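Local coordinates for amidohydrolase family protein (Acinetobacter baumannii, PDB 4I6K) that probably hydrolyses 2-pyrone-4,6-dicarboxylic acid as a member of the amidohydrolase family, and has citric acid bound in this crystal form, at residues V34-T37 / Q38-S41; P137-Q140 / K141-R144; L257-Y260 / E261-I264; I280-Q283 / N284-L288. All blocks are in the same frame, centred on the assembly; numbering follows the deposited sequence.

Contact 1 of 4, residues V34-T37 / Q38-S41; sequences VFST and QDHS
With CG of Asp39 opposite its own carbonyl carbon (chi1 -56°), the carboxylate is folded back toward the start of the turn that Asp39 ends, and OD1 reaches the backbone N of Ser36 at 2.8 Å. In Ser36, a chi1 of 134°, away from any staggered position, turns OG forward along the chain, where it accepts from the backbone N of Gln38 at 2.7 Å. The N-H of Ser36 meets OD1 from above the carboxylate plane, 48° out of it, and the bond is bent. The same OD1 lies 3.5 Å from CA of Phe35, placing the carboxylate oxygen beside the backbone at the junction of Phe35 and Ser36.

Backbone evidence defines the motif: Ser36 to Asp39 is a type I beta turn, closed by the N of Asp39 on the O of Ser36 at 3.1 Å. The turn lies in the loop that follows strand 28-32, and its first and last residues are thus joined by one backbone bond and one side-chain bond running in opposite directions. Outside the turn, Glu52 accepts from the N of Thr37, and the ring of Phe35 packs edge-to-face with Phe77. CB of Gln38 lies against the serine hydroxyl, 3.2 Å from OG of Ser36, while the amide OE1 is at most a weak partner of that hydroxyl.

Contact 2 of 4, residues P137-Q140 / K141-R144; sequences PDWQ and KFLR
Trp139 reaches forward along its helix to Phe142 and Leu143, and its indole can be followed outward atom by atom. CB leaves the backbone directed away from residues 141-144, and a chi1 of -92°, off the staggered value, swings the ring system back alongside them. From there the benzo edge does the touching: CE3 lies 4.4 Å from CG of Leu143, which sits at the edge of the indole near its plane, and is also close to the phenyl of Phe142. One atom further, CZ3 makes the closer approach to that ring, 3.9 Å from CD1 of Phe142. The two aromatic side chains run side by side in the same direction, yet their planes stand at 85° with the six-membered centroids 5.9 Å apart, an oblique pairing. Beyond the helix, the indole stacks on the ring of His104, whose NE2 is hydrogen-bonded to OD2 of Asp138, so that histidine is engaged by two successive residues.

Backbone geometry fixes the spacing. The N of Leu143 bonds to the O of Trp139 at 2.9 Å, and CG of Leu143 packs 3.1 Å from that same oxygen. The N of Phe142 meets the O of Asp138 at 3.2 Å. Further on, Arg144 turns its guanidinium to a salt bridge with Glu147. These i to i+4 bonds with i+3 and i+4 side-chain neighbours are those of an alpha helix, here the connecting helix of the beta-alpha-beta unit formed by strand 119-125, helix 137-148 and strand 152-156.

Contact 3 of 4, residues L257-Y260 / E261-I264; sequences LITY and EDAI
Thr259 lies across the carboxylate of Asp262, and the two residues form a capping box at the start of helix 260-270. Evidence comes from a reciprocal pair of bonds: OG1 of Thr259 accepts from the N of Asp262 at 2.9 Å, while OD2 of Asp262 accepts from the N of Thr259 at 3.0 Å. OG1 owes its position to a chi1 of 62°, which sets it between the backbone N and the carbonyl carbon. The N-H of Thr259 approaches OD2 from above the carboxylate plane, 37° out of it. Thus a side chain takes up an N-H of the first turn, which has no preceding helical carbonyl to use.

Regular helical bonding follows at once, with the N of Ala263 on the O of Thr259 at 2.9 Å. The next such bond runs from the N of Ile264 to the O of Tyr260. Away from the cap, the phenol OH of Tyr260 is hydrogen-bonded to Asp29 of strand 28-32, and OE2 of Glu261 to His65. The tyrosine ring meets the isoleucine branch obliquely, CE2 of Tyr260 lying 3.5 Å from CD1 of Ile264.

Contact 4 of 4, residues I280-Q283 / N284-L288; sequences ILNQ and NPTEL
Ile280 presents its backbone to the amide of Asn284: ND2 of Asn284 stands 3.7 Å from the N of Ile280, a packing distance. That amide instead donates to the O of Leu243, at strand 243-244. The O of Ile280 lies beside the pyrrolidine ring one turn on, 3.3 Å from CD of Pro285. Leu281 adds a second carbonyl against the same ring, its O 3.4 Å from CG of Pro285. Since the proline N carries no hydrogen, it makes no bond to the turn before, and the helix kinks there; the turn at 280-283 is of the wider pi type.

Asn282 carries the main polar link. Its O accepts the backbone N of Thr286 at 3.1 Å and also meets the hydroxyl OG1 of Thr286, at a separation so short, 2.5 Å, that its exact length is doubtful. OG1 is put there by a chi1 of -65°, opposite the threonine's carbonyl carbon and beside its N. The amide of Asn282 runs beside the threonine side chain in the same direction.

Gln283 continues the i to i+4 bonding, its O accepting the N of Glu287 at 2.9 Å with an N-H angle of 163°. The chemistry implies an interruption at the proline that is spanned by the backbone bond from the N of Thr286 to the O of Asn282, with the hydroxyl probably adding a second bond to the same carbonyl.

From the N terminus, the four contacts come in series, none nesting within or crossing another, and each closes only a turn of its own continuous stretch. Contact 1 shapes the loop between strand 28-32 and helix 55-64. Contact 2 lies on helix 137-148, which joins strands 119-125 and 152-156; its centre is about 38 Å from that of contact 3, on the opposite side of the chain's centre. Contact 3 starts helix 260-270, and contact 4 sits in the following helix, 274-289; their nearest atoms are about 7 Å apart. Both reach strand 28-32, first of the parallel sheet, contact 3 through a hydrogen bond of Tyr260 and contact 4 through packing of Pro285.

Contact 1 of 4, residues V34-T37 / Q38-S41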
# COMPACT_ATOMS: atom_id res chain seq x y z
N VAL A 34 -6.46 6.70 8.17
CA VAL A 34 -7.20 7.57 9.08
C VAL A 34 -6.23 8.11 10.09
O VAL A 34 -5.22 7.47 10.39
CB VAL A 34 -8.32 6.85 9.85
CG1 VAL A 34 -9.45 6.45 8.92
CG2 VAL A 34 -7.76 5.64 10.59
N PHE A 35 -6.52 9.30 10.59
CA PHE A 35 -5.73 9.91 11.66
C PHE A 35 -6.41 11.20 12.12
O PHE A 35 -7.33 11.72 11.45
CB PHE A 35 -4.29 10.21 11.20
CG PHE A 35 -4.23 11.09 9.99
CD1 PHE A 35 -4.42 12.46 10.11
CD2 PHE A 35 -4.01 10.55 8.73
CE1 PHE A 35 -4.39 13.28 8.99
CE2 PHE A 35 -3.97 11.37 7.60
CZ PHE A 35 -4.16 12.74 7.73
N SER A 36 -5.97 11.71 13.27
CA SER A 36 -6.54 12.88 13.90
C SER A 36 -5.43 13.73 14.46
O SER A 36 -4.32 13.25 14.64
CB SER A 36 -7.45 12.47 15.05
OG SER A 36 -7.17 13.28 16.18
N THR A 37 -5.72 14.99 14.77
CA THR A 37 -4.68 15.87 15.29
C THR A 37 -4.41 15.56 16.74
O THR A 37 -3.42 16.01 17.31
CB THR A 37 -5.01 17.35 15.09
OG1 THR A 37 -5.84 17.51 13.94
CG2 THR A 37 -3.73 18.14 14.89
N GLN A 38 -5.28 14.75 17.34
CA GLN A 38 -5.08 14.25 18.69
C GLN A 38 -4.00 13.17 18.74
O GLN A 38 -3.33 13.00 19.75
CB GLN A 38 -6.40 13.71 19.24
CG GLN A 38 -7.49 14.77 19.34
CD GLN A 38 -8.87 14.18 19.55
OE1 GLN A 38 -9.32 13.33 18.77
NE2 GLN A 38 -9.55 14.63 20.60
N ASP A 39 -3.83 12.46 17.64
CA ASP A 39 -2.76 11.45 17.53
C ASP A 39 -1.39 12.11 17.57
O ASP A 39 -1.22 13.22 17.07
CB ASP A 39 -2.93 10.63 16.25
CG ASP A 39 -4.28 9.97 16.15
OD1 ASP A 39 -4.79 9.80 15.02
OD2 ASP A 39 -4.86 9.63 17.20
N HIS A 40 -0.41 11.43 18.16
CA HIS A 40 0.95 11.94 18.24
C HIS A 40 1.72 11.72 16.94
O HIS A 40 1.84 10.60 16.45
CB HIS A 40 1.68 11.31 19.44
CG HIS A 40 3.16 11.59 19.48
ND1 HIS A 40 3.67 12.85 19.72
CD2 HIS A 40 4.22 10.77 19.34
CE1 HIS A 40 4.99 12.79 19.72
NE2 HIS A 40 5.35 11.55 19.49
N SER A 41 2.24 12.80 16.37
CA SER A 41 3.07 12.73 15.19
C SER A 41 4.54 12.68 15.62
O SER A 41 5.02 13.57 16.33
CB SER A 41 2.81 13.94 14.29
OG SER A 41 3.42 13.76 13.02

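Contact 2 of 4, residues P137-Q140 / K141-R144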
# COMPACT_ATOMS: atom_id res chain seq x y z
N PRO A 137 20.23 -11.57 11.31
CA PRO A 137 19.43 -12.59 12.01
C PRO A 137 18.12 -12.06 12.60
O PRO A 137 17.09 -12.72 12.49
CB PRO A 137 20.38 -13.07 13.11
CG PRO A 137 21.72 -12.87 12.54
CD PRO A 137 21.63 -11.59 11.74
N ASP A 138 18.16 -10.89 13.22
CA ASP A 138 16.97 -10.28 13.82
C ASP A 138 15.88 -9.99 12.78
O ASP A 138 14.70 -10.16 13.05
CB ASP A 138 17.36 -8.99 14.53
CG ASP A 138 18.33 -8.16 13.71
OD1 ASP A 138 19.10 -8.77 12.93
OD2 ASP A 138 18.33 -6.92 13.83
N TRP A 139 16.29 -9.54 11.59
CA TRP A 139 15.34 -9.30 10.51
C TRP A 139 14.74 -10.59 10.00
O TRP A 139 13.53 -10.66 9.77
CB TRP A 139 15.98 -8.53 9.36
CG TRP A 139 15.77 -7.07 9.54
CD1 TRP A 139 16.69 -6.15 9.96
CD2 TRP A 139 14.55 -6.35 9.34
NE1 TRP A 139 16.12 -4.90 10.02
CE2 TRP A 139 14.80 -5.00 9.66
CE3 TRP A 139 13.27 -6.73 8.93
CZ2 TRP A 139 13.82 -4.02 9.57
CZ3 TRP A 139 12.29 -5.75 8.85
CH2 TRP A 139 12.57 -4.41 9.16
N GLN A 140 15.59 -11.60 9.82
CA GLN A 140 15.16 -12.91 9.38
C GLN A 140 14.14 -13.50 10.35
O GLN A 140 13.17 -14.14 9.95
CB GLN A 140 16.35 -13.86 9.23
CG GLN A 140 17.41 -13.41 8.25
CD GLN A 140 18.41 -14.50 7.90
OE1 GLN A 140 18.93 -15.20 8.78
NE2 GLN A 140 18.68 -14.67 6.61
N LYS A 141 14.37 -13.28 11.64
CA LYS A 141 13.46 -13.84 12.64
C LYS A 141 12.07 -13.19 12.58
O LYS A 141 11.05 -13.88 12.56
CB LYS A 141 14.03 -13.74 14.05
CG LYS A 141 13.33 -14.71 14.98
CD LYS A 141 12.96 -15.96 14.18
CE LYS A 141 11.55 -16.45 14.48
NZ LYS A 141 10.89 -17.01 13.27
N PHE A 142 12.06 -11.87 12.59
CA PHE A 142 10.83 -11.12 12.39
C PHE A 142 10.11 -11.67 11.17
O PHE A 142 8.94 -12.03 11.23
CB PHE A 142 11.16 -9.65 12.14
CG PHE A 142 9.96 -8.79 11.89
CD1 PHE A 142 9.81 -8.14 10.68
CD2 PHE A 142 8.98 -8.65 12.85
CE1 PHE A 142 8.71 -7.36 10.45
CE2 PHE A 142 7.89 -7.88 12.62
CZ PHE A 142 7.75 -7.23 11.42
N LEU A 143 10.84 -11.74 10.06
CA LEU A 143 10.25 -12.11 8.78
C LEU A 143 9.72 -13.52 8.76
O LEU A 143 8.67 -13.77 8.18
CB LEU A 143 11.25 -11.91 7.65
CG LEU A 143 11.52 -10.44 7.36
CD1 LEU A 143 12.69 -10.31 6.42
CD2 LEU A 143 10.26 -9.77 6.79
N ARG A 144 10.44 -14.46 9.37
CA ARG A 144 9.92 -15.82 9.48
C ARG A 144 8.61 -15.83 10.27
O ARG A 144 7.69 -16.60 9.98
CB ARG A 144 10.95 -16.74 10.13
CG ARG A 144 12.10 -17.08 9.20
CD ARG A 144 11.58 -17.65 7.91
NE ARG A 144 12.57 -17.64 6.84
CZ ARG A 144 12.36 -18.13 5.62
NH1 ARG A 144 13.31 -18.08 4.68
NH2 ARG A 144 11.18 -18.69 5.34

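Contact 3 of 4, residues L257-Y260 / E261-I264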
# COMPACT_ATOMS: atom_id res chain seq x y z
N LEU A 257 -5.18 19.28 -4.57
CA LEU A 257 -5.26 18.86 -5.97
C LEU A 257 -6.06 17.57 -6.15
O LEU A 257 -6.47 17.26 -7.27
CB LEU A 257 -3.86 18.65 -6.56
CG LEU A 257 -2.77 19.67 -6.21
CD1 LEU A 257 -1.39 19.02 -6.28
CD2 LEU A 257 -2.87 20.93 -7.07
N ILE A 258 -6.26 16.83 -5.07
CA ILE A 258 -6.83 15.49 -5.19
C ILE A 258 -7.99 15.16 -4.25
O ILE A 258 -7.84 15.19 -3.03
CB ILE A 258 -5.74 14.41 -5.01
CG1 ILE A 258 -4.56 14.67 -5.94
CG2 ILE A 258 -6.34 13.02 -5.27
CD1 ILE A 258 -4.86 14.36 -7.43
N THR A 259 -9.13 14.83 -4.84
CA THR A 259 -10.28 14.34 -4.09
C THR A 259 -10.42 12.84 -4.30
O THR A 259 -9.81 12.25 -5.21
CB THR A 259 -11.60 14.98 -4.57
OG1 THR A 259 -11.82 14.62 -5.95
CG2 THR A 259 -11.55 16.50 -4.44
N TYR A 260 -11.25 12.22 -3.47
CA TYR A 260 -11.60 10.83 -3.68
C TYR A 260 -12.09 10.65 -5.11
O TYR A 260 -11.67 9.73 -5.81
CB TYR A 260 -12.66 10.38 -2.69
CG TYR A 260 -12.60 8.90 -2.45
CD1 TYR A 260 -11.74 8.38 -1.50
CD2 TYR A 260 -13.39 8.03 -3.19
CE1 TYR A 260 -11.67 7.02 -1.28
CE2 TYR A 260 -13.32 6.66 -2.99
CZ TYR A 260 -12.46 6.16 -2.03
OH TYR A 260 -12.39 4.81 -1.82
N GLU A 261 -12.98 11.53 -5.56
CA GLU A 261 -13.54 11.43 -6.91
C GLU A 261 -12.45 11.50 -7.98
O GLU A 261 -12.50 10.79 -8.99
CB GLU A 261 -14.59 12.52 -7.16
CG GLU A 261 -15.84 12.34 -6.32
CD GLU A 261 -15.52 12.28 -4.84
OE1 GLU A 261 -14.62 13.03 -4.41
OE2 GLU A 261 -16.16 11.48 -4.12
N ASP A 262 -11.45 12.35 -7.75
CA ASP A 262 -10.31 12.45 -8.65
C ASP A 262 -9.51 11.14 -8.70
O ASP A 262 -9.03 10.74 -9.76
CB ASP A 262 -9.39 13.59 -8.20
CG ASP A 262 -10.04 14.95 -8.34
OD1 ASP A 262 -10.94 15.08 -9.20
OD2 ASP A 262 -9.65 15.87 -7.60
N ALA A 263 -9.37 10.50 -7.54
CA ALA A 263 -8.71 9.21 -7.47
C ALA A 263 -9.48 8.18 -8.30
O ALA A 263 -8.91 7.53 -9.17
CB ALA A 263 -8.56 8.76 -6.02
N ILE A 264 -10.79 8.06 -8.04
CA ILE A 264 -11.66 7.17 -8.80
C ILE A 264 -11.55 7.41 -10.31
O ILE A 264 -11.47 6.47 -11.10
CB ILE A 264 -13.15 7.37 -8.44
CG1 ILE A 264 -13.37 7.25 -6.93
CG2 ILE A 264 -14.02 6.37 -9.19
CD1 ILE A 264 -13.04 5.89 -6.39

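Contact 4 of 4, residues I280-Q283 / N284-L288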
# COMPACT_ATOMS: atom_id res chain seq x y z
N ILE A 280 -9.36 -6.02 -10.75
CA ILE A 280 -8.62 -5.11 -9.88
C ILE A 280 -9.41 -4.65 -8.66
O ILE A 280 -8.88 -4.58 -7.58
CB ILE A 280 -8.05 -3.92 -10.67
CG1 ILE A 280 -7.12 -4.44 -11.76
CG2 ILE A 280 -7.30 -2.99 -9.77
CD1 ILE A 280 -6.48 -3.41 -12.60
N LEU A 281 -10.68 -4.32 -8.82
CA LEU A 281 -11.49 -3.91 -7.70
C LEU A 281 -12.06 -5.05 -6.87
O LEU A 281 -12.43 -4.84 -5.74
CB LEU A 281 -12.63 -3.01 -8.15
CG LEU A 281 -12.32 -1.70 -8.83
CD1 LEU A 281 -13.58 -1.01 -9.20
CD2 LEU A 281 -11.49 -0.82 -7.99
N ASN A 282 -12.17 -6.23 -7.45
CA ASN A 282 -12.92 -7.30 -6.84
C ASN A 282 -12.21 -8.62 -6.58
O ASN A 282 -11.94 -8.97 -5.45
CB ASN A 282 -14.15 -7.53 -7.68
CG ASN A 282 -15.01 -8.62 -7.18
OD1 ASN A 282 -16.03 -8.91 -7.77
ND2 ASN A 282 -14.62 -9.25 -6.10
N GLN A 283 -11.92 -9.39 -7.62
CA GLN A 283 -11.26 -10.65 -7.39
C GLN A 283 -9.86 -10.52 -6.82
O GLN A 283 -9.52 -11.21 -5.88
CB GLN A 283 -11.23 -11.50 -8.66
CG GLN A 283 -12.49 -12.27 -8.94
CD GLN A 283 -13.50 -11.50 -9.75
OE1 GLN A 283 -14.60 -11.97 -9.98
NE2 GLN A 283 -13.14 -10.32 -10.18
N ASN A 284 -9.05 -9.62 -7.37
CA ASN A 284 -7.66 -9.57 -6.99
C ASN A 284 -7.46 -9.23 -5.53
O ASN A 284 -6.72 -9.86 -4.85
CB ASN A 284 -6.86 -8.59 -7.85
CG ASN A 284 -6.85 -8.96 -9.30
OD1 ASN A 284 -7.27 -10.03 -9.69
ND2 ASN A 284 -6.35 -8.07 -10.11
N PRO A 285 -8.18 -8.23 -5.04
CA PRO A 285 -8.01 -7.83 -3.65
C PRO A 285 -8.77 -8.76 -2.72
O PRO A 285 -8.35 -9.00 -1.58
CB PRO A 285 -8.59 -6.41 -3.63
CG PRO A 285 -9.58 -6.38 -4.77
CD PRO A 285 -9.04 -7.31 -5.81
N THR A 286 -9.88 -9.31 -3.20
CA THR A 286 -10.55 -10.33 -2.43
C THR A 286 -9.59 -11.47 -2.12
O THR A 286 -9.49 -11.91 -0.97
CB THR A 286 -11.77 -10.88 -3.17
OG1 THR A 286 -12.74 -9.84 -3.30
CG2 THR A 286 -12.37 -12.06 -2.38
N GLU A 287 -8.87 -11.95 -3.14
CA GLU A 287 -7.93 -13.05 -3.00
C GLU A 287 -6.76 -12.69 -2.08
O GLU A 287 -6.39 -13.45 -1.20
CB GLU A 287 -7.39 -13.47 -4.37
CG GLU A 287 -8.46 -14.02 -5.32
CD GLU A 287 -7.89 -14.48 -6.66
OE1 GLU A 287 -8.48 -15.39 -7.28
OE2 GLU A 287 -6.85 -13.93 -7.08
N LEU A 288 -6.19 -11.51 -2.30
CA LEU A 288 -5.05 -11.07 -1.50
C LEU A 288 -5.41 -10.88 -0.03
O LEU A 288 -4.77 -11.44 0.85
CB LEU A 288 -4.45 -9.78 -2.08
CG LEU A 288 -3.35 -9.08 -1.26
CD1 LEU A 288 -2.07 -9.89 -1.20
CD2 LEU A 288 -3.07 -7.70 -1.83